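Local atomic coordinates of Dbv8 protein (Nonomuraea, PDB entry 4MFZ), a protein that probably transfers long aliphatic acyl chains from acyl-CoA onto a glycopeptide antibiotic, and binds decanoyl-CoA in its GNAT-like domain. Residues T159-L163 against W184-L188; L196-Y201 against S232-A236; L224-Y230 against H272-L276; Q288-I294 against H328-S333. One frame throughout, in Å; residues are numbered along the deposited sequence.

Interaction 1 (T159-L163 against W184-L188)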
# COMPACT_ATOMS: atom_id res chain seq x y z
N THR A 159 2.67 9.52 -6.82
CA THR A 159 1.76 8.52 -6.27
C THR A 159 2.19 7.09 -6.66
O THR A 159 2.23 6.20 -5.82
CB THR A 159 0.35 8.80 -6.79
OG1 THR A 159 -0.06 10.07 -6.28
CG2 THR A 159 -0.65 7.72 -6.34
N LEU A 160 2.55 6.91 -7.93
CA LEU A 160 2.87 5.61 -8.46
C LEU A 160 4.11 4.99 -7.82
O LEU A 160 4.21 3.75 -7.79
CB LEU A 160 3.03 5.69 -10.00
CG LEU A 160 1.74 5.88 -10.80
CD1 LEU A 160 2.10 5.95 -12.26
CD2 LEU A 160 0.68 4.77 -10.57
N THR A 161 5.04 5.82 -7.30
CA THR A 161 6.25 5.32 -6.61
C THR A 161 5.98 4.43 -5.39
O THR A 161 6.90 3.80 -4.88
CB THR A 161 7.25 6.41 -6.15
OG1 THR A 161 6.68 7.16 -5.07
CG2 THR A 161 7.63 7.33 -7.28
N GLN A 162 4.73 4.38 -4.92
CA GLN A 162 4.40 3.38 -3.89
C GLN A 162 4.82 1.96 -4.33
O GLN A 162 5.16 1.12 -3.50
CB GLN A 162 2.91 3.42 -3.47
CG GLN A 162 2.48 2.28 -2.53
CD GLN A 162 3.03 2.45 -1.11
OE1 GLN A 162 2.99 3.53 -0.56
NE2 GLN A 162 3.55 1.38 -0.54
N LEU A 163 4.81 1.68 -5.63
CA LEU A 163 5.21 0.33 -6.07
C LEU A 163 6.68 -0.02 -5.63
O LEU A 163 6.95 -1.12 -5.13
CB LEU A 163 5.04 0.15 -7.57
CG LEU A 163 5.47 -1.27 -7.98
CD1 LEU A 163 4.34 -2.27 -7.68
CD2 LEU A 163 5.90 -1.32 -9.41
N TRP A 184 -3.01 -2.41 -0.62
CA TRP A 184 -2.72 -0.97 -0.76
C TRP A 184 -2.37 -0.61 -2.20
O TRP A 184 -2.95 0.33 -2.77
CB TRP A 184 -1.65 -0.54 0.24
CG TRP A 184 -1.40 0.94 0.35
CD1 TRP A 184 -0.21 1.63 0.06
CD2 TRP A 184 -2.33 1.97 0.83
NE1 TRP A 184 -0.34 2.96 0.33
CE2 TRP A 184 -1.59 3.23 0.80
CE3 TRP A 184 -3.65 1.97 1.29
CZ2 TRP A 184 -2.17 4.43 1.19
CZ3 TRP A 184 -4.22 3.18 1.67
CH2 TRP A 184 -3.49 4.38 1.62
N LEU A 185 -1.46 -1.37 -2.83
CA LEU A 185 -1.19 -1.20 -4.26
C LEU A 185 -2.48 -1.27 -5.09
O LEU A 185 -2.66 -0.45 -5.99
CB LEU A 185 -0.20 -2.23 -4.80
CG LEU A 185 1.21 -2.31 -4.21
CD1 LEU A 185 1.98 -3.49 -4.83
CD2 LEU A 185 1.92 -0.97 -4.44
N THR A 186 -3.34 -2.25 -4.78
CA THR A 186 -4.65 -2.40 -5.45
C THR A 186 -5.52 -1.14 -5.35
O THR A 186 -5.98 -0.61 -6.37
CB THR A 186 -5.43 -3.65 -4.96
OG1 THR A 186 -4.65 -4.79 -5.26
CG2 THR A 186 -6.73 -3.81 -5.67
N LEU A 187 -5.71 -0.65 -4.14
CA LEU A 187 -6.43 0.60 -3.93
C LEU A 187 -5.83 1.81 -4.70
O LEU A 187 -6.56 2.62 -5.28
CB LEU A 187 -6.47 0.87 -2.44
CG LEU A 187 -7.59 1.76 -1.93
CD1 LEU A 187 -8.94 1.05 -2.16
CD2 LEU A 187 -7.34 2.04 -0.45
N LEU A 188 -4.51 1.90 -4.71
CA LEU A 188 -3.80 3.00 -5.36
C LEU A 188 -3.95 2.92 -6.88
O LEU A 188 -4.25 3.91 -7.54
CB LEU A 188 -2.32 2.95 -4.98
CG LEU A 188 -1.46 4.11 -5.55
CD1 LEU A 188 -0.33 4.44 -4.56
CD2 LEU A 188 -0.92 3.72 -6.90
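Trp184 presents the pyrrole edge of its indole to the amide of Gln162. The amide carbon CD of Gln162 sits in the indole plane, 3.5 Å from Trp184 CD1, and the two flat groups stand 84° apart, nearly perpendicular. Gln162 gets there because its CG lies anti to the backbone N and the chain then bends at chi2 (72°), which brings the amide up to the ring edge, standing across it. The polar ends are joined through a third residue: Gln200 donates its NE2 to Gln162 OE1, while its OE1 takes a weak hydrogen bond from Trp184 NE1. Leu185, the next residue, works with both methyls. Its CD2 touches Gln162 CG at 3.8 Å and also packs against Leu163 CA, and its CD1 meets Leu163 CD1 at 3.9 Å, the two side chains crossing almost at right angles. One turn on from Trp184, Leu188 points at the other segment and touches three of its residues. Leu188 CD1 lies 3.4 Å from the carbonyl oxygen Thr159 O and 3.6 Å from Gln162 CB; Leu188 CD2 faces Leu160 CD2 at 4.1 Å. Phe135 of helix 130-148 touches Leu160, Leu163 and Leu188. Helix 182-192 thus packs against the junction of helices 153-160 and 162-174 through a leucine layer, at whose edge the buried amide oxygen of Gln162 takes a hydrogen bond from Gln200 of strand 199-205.

Interaction 2 (L196-Y201 against S232-A236)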
# COMPACT_ATOMS: atom_id res chain seq x y z
N LEU A 196 0.42 13.46 -1.80
CA LEU A 196 0.60 14.89 -1.98
C LEU A 196 1.76 15.31 -1.09
O LEU A 196 1.61 15.42 0.12
CB LEU A 196 -0.69 15.69 -1.66
CG LEU A 196 -2.08 15.32 -2.20
CD1 LEU A 196 -3.20 16.18 -1.58
CD2 LEU A 196 -2.13 15.39 -3.72
N GLY A 197 2.92 15.53 -1.70
CA GLY A 197 4.14 15.82 -0.94
C GLY A 197 4.50 14.61 -0.10
O GLY A 197 4.62 13.51 -0.65
N ARG A 198 4.58 14.79 1.22
CA ARG A 198 5.02 13.71 2.11
C ARG A 198 3.94 12.68 2.48
O ARG A 198 4.28 11.62 2.99
CB ARG A 198 5.61 14.29 3.40
CG ARG A 198 6.26 13.29 4.39
CD ARG A 198 7.53 12.60 3.84
NE ARG A 198 8.11 11.57 4.74
CZ ARG A 198 7.53 10.40 5.01
NH1 ARG A 198 6.37 10.07 4.43
NH2 ARG A 198 8.12 9.51 5.81
N LEU A 199 2.67 13.02 2.29
CA LEU A 199 1.59 12.20 2.85
C LEU A 199 0.72 11.61 1.76
O LEU A 199 0.63 12.18 0.67
CB LEU A 199 0.72 13.04 3.82
CG LEU A 199 1.39 13.83 4.96
CD1 LEU A 199 0.34 14.46 5.87
CD2 LEU A 199 2.30 12.98 5.82
N GLN A 200 0.07 10.49 2.09
CA GLN A 200 -0.88 9.82 1.17
C GLN A 200 -2.33 9.89 1.71
O GLN A 200 -2.56 9.86 2.91
CB GLN A 200 -0.52 8.34 0.97
CG GLN A 200 0.71 8.02 0.10
CD GLN A 200 1.10 6.55 0.18
OE1 GLN A 200 0.82 5.88 1.18
NE2 GLN A 200 1.77 6.05 -0.84
N TYR A 201 -3.29 10.00 0.81
CA TYR A 201 -4.68 10.13 1.23
C TYR A 201 -5.48 9.16 0.39
O TYR A 201 -5.31 9.14 -0.83
CB TYR A 201 -5.19 11.55 0.95
CG TYR A 201 -4.38 12.62 1.62
CD1 TYR A 201 -3.27 13.19 0.98
CD2 TYR A 201 -4.71 13.05 2.91
CE1 TYR A 201 -2.50 14.16 1.62
CE2 TYR A 201 -3.96 14.04 3.55
CZ TYR A 201 -2.86 14.59 2.91
OH TYR A 201 -2.13 15.55 3.56
N SER A 232 1.59 19.43 3.09
CA SER A 232 0.72 18.39 2.54
C SER A 232 -0.71 18.54 3.06
O SER A 232 -1.64 18.58 2.27
CB SER A 232 1.22 16.99 2.89
OG SER A 232 0.33 16.02 2.29
N LEU A 233 -0.87 18.58 4.38
CA LEU A 233 -2.19 18.65 5.01
C LEU A 233 -3.02 19.84 4.47
O LEU A 233 -4.19 19.66 4.14
CB LEU A 233 -2.07 18.68 6.53
CG LEU A 233 -3.38 18.63 7.31
CD1 LEU A 233 -4.09 17.30 7.14
CD2 LEU A 233 -3.17 18.88 8.78
N ARG A 234 -2.41 21.02 4.32
CA ARG A 234 -3.12 22.17 3.68
C ARG A 234 -3.57 22.02 2.22
O ARG A 234 -4.54 22.66 1.80
CB ARG A 234 -2.33 23.47 3.85
CG ARG A 234 -2.39 24.02 5.29
CD ARG A 234 -1.92 25.47 5.42
NE ARG A 234 -0.58 25.60 4.86
CZ ARG A 234 -0.34 25.99 3.60
NH1 ARG A 234 -1.34 26.33 2.80
NH2 ARG A 234 0.92 26.03 3.14
N ARG A 235 -2.86 21.19 1.45
CA ARG A 235 -3.20 20.94 0.06
C ARG A 235 -4.35 19.90 -0.14
O ARG A 235 -4.95 19.85 -1.22
CB ARG A 235 -1.96 20.44 -0.73
CG ARG A 235 -0.90 21.48 -1.10
CD ARG A 235 0.39 20.80 -1.62
NE ARG A 235 0.16 20.04 -2.86
CZ ARG A 235 0.83 18.94 -3.25
NH1 ARG A 235 1.82 18.40 -2.49
NH2 ARG A 235 0.50 18.39 -4.41
N ALA A 236 -4.62 19.09 0.86
CA ALA A 236 -5.56 17.95 0.73
C ALA A 236 -6.95 18.41 0.33
O ALA A 236 -7.41 18.05 -0.73
CB ALA A 236 -5.61 17.12 2.00
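Ser232 OG is held by two groups at once: it donates to the carbonyl Leu196 O at 2.6 Å, lying in the carbonyl plane, and accepts from Tyr201 OH at 2.8 Å. The acceptor carbonyl belongs to a type II' turn, Leu196 to Leu199, that closes the beta hairpin of strands 193-196 and 199-205, and the serine belongs to helix 226-243, which packs on that end of the sheet. Gly197 has the positive phi (64°) of the second position of this turn, a conformation that favours glycine. Over the short segments, helix and strand axes run 9.5 Å apart, at only 25° to each other. With OG anti to the backbone N, the serine hydroxyl is swung off the helix toward the turn, where it lies at the edge of the tyrosine ring and near its plane. A chain of hydrogen bonds from the tyrosine hydroxyl through the serine to the carbonyl therefore runs inside a buried interface. Around it the contact is made by carbon atoms and the flat guanidinium of Arg235. Leu196 extends its CD1 to 3.7 Å from Ala236 CA, and its CB lies over one face of the Arg235 guanidinium, offset toward the rim. Arg198, also in the turn, sends its guanidinium elsewhere, to the carbonyls of Pro218 and Gly222, and touches the bound decanoyl-CoA. Further along the strand, the Tyr201 ring takes the CB methyl of Ala236, one helical turn after Ser232, over one face in a CH-pi contact, 4.0 Å from the centroid.

Interaction 3 (L224-Y230 against H272-L276). With MFK (decanoyl-CoA), chain B.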
# COMPACT_ATOMS: atom_id res chain seq x y z
N LEU A 224 9.39 13.31 9.46
CA LEU A 224 8.20 14.13 9.30
C LEU A 224 8.39 15.53 9.89
O LEU A 224 7.76 15.88 10.87
CB LEU A 224 7.05 13.40 9.98
CG LEU A 224 5.62 13.86 9.72
CD1 LEU A 224 5.24 13.75 8.25
CD2 LEU A 224 4.71 13.02 10.60
N ILE A 225 9.25 16.36 9.30
CA ILE A 225 9.36 17.72 9.82
C ILE A 225 8.01 18.45 9.65
O ILE A 225 7.28 18.23 8.67
CB ILE A 225 10.54 18.56 9.24
CG1 ILE A 225 10.33 18.89 7.75
CG2 ILE A 225 11.89 17.87 9.52
CD1 ILE A 225 11.41 19.81 7.18
N PRO A 226 7.67 19.29 10.62
CA PRO A 226 6.40 20.04 10.57
C PRO A 226 6.09 20.72 9.23
O PRO A 226 4.93 20.70 8.79
CB PRO A 226 6.58 21.08 11.70
CG PRO A 226 7.46 20.37 12.69
CD PRO A 226 8.44 19.57 11.85
N ASP A 227 7.11 21.30 8.58
CA ASP A 227 6.90 22.03 7.33
C ASP A 227 6.38 21.11 6.21
O ASP A 227 5.54 21.49 5.41
CB ASP A 227 8.20 22.73 6.84
CG ASP A 227 8.42 24.08 7.48
OD1 ASP A 227 7.56 24.55 8.25
OD2 ASP A 227 9.48 24.71 7.19
N ILE A 228 6.92 19.90 6.13
CA ILE A 228 6.45 19.01 5.08
C ILE A 228 5.10 18.39 5.45
O ILE A 228 4.29 18.16 4.58
CB ILE A 228 7.51 17.96 4.64
CG1 ILE A 228 7.63 16.83 5.68
CG2 ILE A 228 8.84 18.66 4.30
CD1 ILE A 228 8.69 15.80 5.39
N TYR A 229 4.86 18.16 6.74
CA TYR A 229 3.55 17.67 7.19
C TYR A 229 2.43 18.68 6.87
O TYR A 229 1.42 18.32 6.26
CB TYR A 229 3.57 17.27 8.68
CG TYR A 229 2.20 16.92 9.28
CD1 TYR A 229 1.42 17.90 9.89
CD2 TYR A 229 1.69 15.62 9.25
CE1 TYR A 229 0.18 17.60 10.45
CE2 TYR A 229 0.47 15.31 9.81
CZ TYR A 229 -0.31 16.30 10.41
OH TYR A 229 -1.56 16.02 10.98
N TYR A 230 2.62 19.94 7.29
CA TYR A 230 1.57 20.94 7.10
C TYR A 230 1.39 21.37 5.67
O TYR A 230 0.27 21.67 5.23
CB TYR A 230 1.76 22.17 8.00
CG TYR A 230 1.48 21.86 9.43
CD1 TYR A 230 0.18 21.52 9.85
CD2 TYR A 230 2.49 21.90 10.37
CE1 TYR A 230 -0.08 21.24 11.19
CE2 TYR A 230 2.24 21.62 11.71
CZ TYR A 230 0.95 21.30 12.12
OH TYR A 230 0.71 21.00 13.46
N HIS A 272 8.94 15.15 16.37
CA HIS A 272 7.94 15.54 15.37
C HIS A 272 6.63 14.80 15.63
O HIS A 272 5.57 15.35 15.42
CB HIS A 272 8.38 15.20 13.94
CG HIS A 272 9.75 15.72 13.52
ND1 HIS A 272 10.17 17.00 13.77
CD2 HIS A 272 10.75 15.11 12.79
CE1 HIS A 272 11.40 17.17 13.24
NE2 HIS A 272 11.76 16.02 12.64
N ILE A 273 6.71 13.53 16.07
CA ILE A 273 5.53 12.70 16.35
C ILE A 273 4.72 13.33 17.49
O ILE A 273 3.52 13.59 17.34
CB ILE A 273 5.90 11.22 16.70
CG1 ILE A 273 6.47 10.49 15.47
CG2 ILE A 273 4.71 10.44 17.28
CD1 ILE A 273 7.35 9.29 15.81
N LEU A 274 5.40 13.65 18.60
CA LEU A 274 4.70 14.21 19.75
C LEU A 274 4.07 15.56 19.43
O LEU A 274 2.93 15.82 19.78
CB LEU A 274 5.59 14.32 20.99
CG LEU A 274 6.26 13.04 21.47
CD1 LEU A 274 7.05 13.36 22.74
CD2 LEU A 274 5.27 11.89 21.71
N GLN A 275 4.82 16.42 18.76
CA GLN A 275 4.27 17.69 18.36
C GLN A 275 3.07 17.55 17.38
O GLN A 275 1.99 18.13 17.61
CB GLN A 275 5.36 18.58 17.75
CG GLN A 275 4.79 19.80 17.04
CD GLN A 275 5.86 20.74 16.50
OE1 GLN A 275 7.02 20.68 16.91
NE2 GLN A 275 5.46 21.62 15.58
N LEU A 276 3.26 16.79 16.30
CA LEU A 276 2.27 16.81 15.21
C LEU A 276 0.97 16.10 15.56
O LEU A 276 -0.08 16.50 15.10
CB LEU A 276 2.85 16.32 13.86
CG LEU A 276 4.02 17.19 13.33
CD1 LEU A 276 4.58 16.55 12.08
CD2 LEU A 276 3.55 18.60 13.03
CCG MFK B . 2.45 12.61 13.70
CCF MFK B . 1.04 13.14 13.45
CCE MFK B . 0.31 12.20 12.51
CCD MFK B . -0.22 11.04 13.32
CCC MFK B . -1.38 10.43 12.56
CCB MFK B . -1.04 9.01 12.16
CCA MFK B . -2.33 8.34 11.72
CBZ MFK B . -2.21 8.02 10.24
CAK MFK B . -2.14 6.51 10.05
CAJ MFK B . -0.80 6.13 9.43
OAL MFK B . -0.22 6.86 8.62
SAI MFK B . -0.21 4.56 9.96
CAH MFK B . 1.43 4.45 9.12
CAG MFK B . 2.48 5.36 9.76
NAF MFK B . 3.70 5.24 8.94
CAE MFK B . 4.87 4.80 9.43
OAM MFK B . 5.06 4.51 10.61
CAD MFK B . 6.02 4.73 8.40
CAC MFK B . 7.36 4.46 9.12
NAB MFK B . 7.63 5.49 10.14
CAA MFK B . 8.44 6.51 9.82
OAO MFK B . 8.97 6.63 8.71
CAN MFK B . 8.73 7.53 10.93
OAU MFK B . 8.30 7.03 12.22
CAP MFK B . 8.12 8.93 10.66
CAR MFK B . 6.62 8.80 10.47
CAS MFK B . 8.70 9.59 9.41
CAQ MFK B . 8.40 9.83 11.85
OAT MFK B . 9.80 9.92 12.01
PAV MFK B . 10.53 11.22 12.61
OAX MFK B . 10.10 12.44 11.92
OAW MFK B . 11.99 10.92 12.71
OAY MFK B . 9.85 11.16 14.07
PAZ MFK B . 10.36 11.87 15.42
OBA MFK B . 9.12 11.83 16.40
OBB MFK B . 10.85 13.25 15.23
O5' MFK B . 11.36 10.81 16.10
C5' MFK B . 11.99 11.02 17.35
C4' MFK B . 12.93 9.84 17.60
O4' MFK B . 12.39 8.52 17.19
C3' MFK B . 14.20 9.97 16.79
O3' MFK B . 15.24 9.34 17.54
PBV MFK B . 16.66 10.10 17.69
OBW MFK B . 17.28 9.93 16.24
OBY MFK B . 17.48 9.20 18.76
OBX MFK B . 16.60 11.53 17.98
C2' MFK B . 13.85 9.17 15.54
O2' MFK B . 14.97 8.75 14.79
C1' MFK B . 13.17 7.96 16.12
N9 MFK B . 12.27 7.32 15.13
C8 MFK B . 11.08 7.76 14.72
N7 MFK B . 10.60 6.89 13.83
C5 MFK B . 11.47 5.87 13.73
C4 MFK B . 12.50 6.15 14.53
N3 MFK B . 13.51 5.28 14.67
C2 MFK B . 13.66 4.03 13.87
N1 MFK B . 12.47 3.84 13.02
C6 MFK B . 11.46 4.73 13.00
N6 MFK B . 10.41 4.50 12.22
O HOH W 1 2.37 22.10 15.31
O HOH W 2 -1.04 18.90 13.82
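Leu224 and His272 meet where the carbonyl Leu224 O comes 3.2 Å from His272 CB, and both line the decanoyl-CoA pocket. The start of helix 272-277 points its amides at one phosphate of the pyrophosphate: His272 N donates to OBB at 2.9 Å and Ile273 N to OBA at 3.0 Å, the latter the straighter (163° at the hydrogen). Leu224 N bonds the neighbouring phosphate oxygen OAX, whose position is less certain. At the other end of the ligand, the terminal methyl carbon CCG of the acyl chain touches both Leu224 CD2 and Leu276 CB.

Neighbours position these groups in turn. Ile225 CA lies squarely over one face of the His272 imidazole, a CH-pi contact of 4.0 Å to the centroid. Leu276, itself in contact with the acyl chain, is positioned through its two methyls: CD1 packs on Leu224 CG and, at 3.6 Å, on Tyr229 CB, while CD2 touches Tyr230 CE2 at 3.5 Å. Tyr229 in turn hydrogen-bonds Trp280 through its hydroxyl. Further out, Tyr230 OH is bridged by one water to Gln275 NE2 and by another to the carbonyl Leu276 O.

Backbone N-H groups thus hold the pyrophosphate, two of them at a helix start, where the helix dipole would probably favour negative charge, and leucine side chains accommodate the end of the fatty acyl chain.

Interaction 4 (Q288-I294 against H328-S333)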
# COMPACT_ATOMS: atom_id res chain seq x y z
N GLN A 288 -6.50 -1.67 21.42
CA GLN A 288 -5.97 -2.27 20.20
C GLN A 288 -4.49 -2.62 20.37
O GLN A 288 -3.65 -1.73 20.50
CB GLN A 288 -6.12 -1.32 19.01
CG GLN A 288 -7.56 -1.01 18.62
CD GLN A 288 -7.64 -0.06 17.45
OE1 GLN A 288 -7.90 1.14 17.61
NE2 GLN A 288 -7.38 -0.57 16.25
N ASP A 289 -4.19 -3.92 20.35
CA ASP A 289 -2.83 -4.41 20.61
C ASP A 289 -1.89 -3.89 19.55
O ASP A 289 -2.20 -3.91 18.37
CB ASP A 289 -2.81 -5.94 20.62
CG ASP A 289 -3.70 -6.53 21.69
OD1 ASP A 289 -4.11 -5.79 22.62
OD2 ASP A 289 -3.99 -7.74 21.62
N GLY A 290 -0.74 -3.38 19.98
CA GLY A 290 0.17 -2.72 19.05
C GLY A 290 1.59 -3.22 19.01
O GLY A 290 2.44 -2.61 18.34
N ASP A 291 1.88 -4.33 19.69
CA ASP A 291 3.25 -4.87 19.68
C ASP A 291 3.68 -5.25 18.27
O ASP A 291 4.74 -4.84 17.81
CB ASP A 291 3.41 -6.06 20.63
CG ASP A 291 3.24 -5.69 22.11
OD1 ASP A 291 3.19 -4.49 22.47
OD2 ASP A 291 3.18 -6.63 22.92
N ASP A 292 2.84 -6.01 17.56
CA ASP A 292 3.15 -6.41 16.17
C ASP A 292 3.37 -5.19 15.28
O ASP A 292 4.34 -5.12 14.51
CB ASP A 292 2.03 -7.27 15.55
CG ASP A 292 1.99 -8.70 16.11
OD1 ASP A 292 2.66 -8.98 17.12
OD2 ASP A 292 1.27 -9.55 15.52
N ALA A 293 2.45 -4.23 15.38
CA ALA A 293 2.47 -3.10 14.48
C ALA A 293 3.68 -2.19 14.72
O ALA A 293 4.28 -1.71 13.77
CB ALA A 293 1.17 -2.32 14.59
N ILE A 294 4.03 -1.93 15.98
CA ILE A 294 5.21 -1.10 16.26
C ILE A 294 6.52 -1.79 15.83
O ILE A 294 7.40 -1.16 15.27
CB ILE A 294 5.25 -0.62 17.71
CG1 ILE A 294 6.16 0.61 17.82
CG2 ILE A 294 5.64 -1.76 18.64
CD1 ILE A 294 5.92 1.46 19.03
N HIS A 328 3.51 -3.24 27.26
CA HIS A 328 2.89 -3.35 25.91
C HIS A 328 2.61 -2.07 25.18
O HIS A 328 2.33 -1.05 25.79
CB HIS A 328 1.63 -4.22 25.96
CG HIS A 328 1.92 -5.65 26.32
ND1 HIS A 328 1.83 -6.11 27.59
CD2 HIS A 328 2.38 -6.72 25.54
CE1 HIS A 328 2.19 -7.42 27.61
NE2 HIS A 328 2.53 -7.79 26.36
N TRP A 329 2.65 -2.16 23.85
CA TRP A 329 2.31 -1.04 22.96
C TRP A 329 0.92 -1.14 22.43
O TRP A 329 0.43 -2.24 22.16
CB TRP A 329 3.29 -1.01 21.80
CG TRP A 329 4.69 -0.73 22.27
CD1 TRP A 329 5.74 -1.64 22.43
CD2 TRP A 329 5.23 0.57 22.68
NE1 TRP A 329 6.87 -1.00 22.89
CE2 TRP A 329 6.63 0.33 23.06
CE3 TRP A 329 4.71 1.86 22.75
CZ2 TRP A 329 7.46 1.36 23.49
CZ3 TRP A 329 5.56 2.89 23.19
CH2 TRP A 329 6.91 2.65 23.54
N TYR A 330 0.27 0.01 22.24
CA TYR A 330 -1.08 0.08 21.65
C TYR A 330 -1.15 0.93 20.38
O TYR A 330 -0.40 1.89 20.22
CB TYR A 330 -2.11 0.54 22.69
CG TYR A 330 -2.10 -0.39 23.88
CD1 TYR A 330 -2.87 -1.55 23.88
CD2 TYR A 330 -1.26 -0.14 24.97
CE1 TYR A 330 -2.83 -2.44 24.95
CE2 TYR A 330 -1.21 -1.02 26.04
CZ TYR A 330 -2.00 -2.16 26.02
OH TYR A 330 -1.95 -3.04 27.08
N GLN A 331 -2.04 0.55 19.46
CA GLN A 331 -2.45 1.40 18.36
C GLN A 331 -3.64 2.22 18.81
O GLN A 331 -4.48 1.72 19.57
CB GLN A 331 -2.92 0.54 17.21
CG GLN A 331 -1.82 -0.22 16.51
CD GLN A 331 -2.33 -0.83 15.24
OE1 GLN A 331 -2.02 -0.38 14.13
NE2 GLN A 331 -3.18 -1.82 15.38
N ARG A 332 -3.74 3.46 18.35
CA ARG A 332 -4.96 4.24 18.58
C ARG A 332 -5.52 4.76 17.27
O ARG A 332 -4.76 4.98 16.31
CB ARG A 332 -4.75 5.41 19.57
CG ARG A 332 -3.93 5.09 20.81
CD ARG A 332 -4.72 4.38 21.90
NE ARG A 332 -5.34 5.36 22.77
CZ ARG A 332 -6.59 5.76 22.65
NH1 ARG A 332 -7.34 5.23 21.72
NH2 ARG A 332 -7.10 6.67 23.46
N SER A 333 -6.83 4.94 17.24
CA SER A 333 -7.54 5.54 16.12
C SER A 333 -7.76 7.00 16.40
O SER A 333 -8.04 7.39 17.53
CB SER A 333 -8.89 4.84 15.91
OG SER A 333 -8.66 3.49 15.58
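Gln288-Asp289 and Tyr330-Gln331 run antiparallel and loosely paired at the end of strands 281-289 and 330-337, with Gln331 N donating to Gln288 O at 3.0 Å and Asp289 opposite Tyr330 as a non-hydrogen-bonded pair. Just beyond, Gly290 N gives a short but bent bond to Trp329 O (2.7 Å, 132° at the hydrogen). Gly290 is the N-cap of helix 291-299, and its CA comes within 4.0 Å of Tyr330 CA, an approach made possible by its lack of a side chain.

Asp291, in the first turn of that helix, reaches back to the strand. Its OD1 is met nearly end-on by Trp329 N at 2.8 Å, and that bond is close to straight at 170°. The Trp329 side chain turns instead to the helix: Ile294 lays CD1 over one face of the indole, 4.1 Å from the six-membered ring's centroid, while its other branch, CG2, touches Trp329 CD1 at 3.8 Å. Helix 314-324 packs beside this pair, with Val319 against Ile294 and Leu323 against Trp329. Further along the strand, the extended Gln331 side chain passes Gly290 and ends with its amide at the methyl of Ala293, where Gln331 OE1 lies 3.8 Å from Ala293 CB. Ser333 OG lies 3.2 Å from Gln288 OE1, a hydrogen bond that is not settled because Thr255 on strand 251-256 is its stronger partner.

Strand pairing thus passes directly into the start of a helix. The Asp291 carboxylate takes the Trp329 N-H, and its place near a helix N terminus would probably favour the charged form.

How the interactions relate
From the N terminus, interaction 1 comes first, closing a mostly helical loop of 20 residues within the N-acyltransferase N-terminal domain. Interaction 2 opens after it and joins the first hairpin of the GNAT-like domain to helix 226-243, closing 30 residues. Although they belong to different domains, the two touch, Gln200 being the bridge to Gln162 and Trp184. Interaction 3, which closes 41 residues, crosses interaction 2, since 224-230 falls between 196-201 and 232-236 while 272-276 lies beyond both; Leu199 and Arg198 pack on Leu224, Tyr229 and Ile228. Interaction 4 follows in series, closing 33 residues that include helix 314-324. It touches none of the others, but reaches the same sheet as interaction 2.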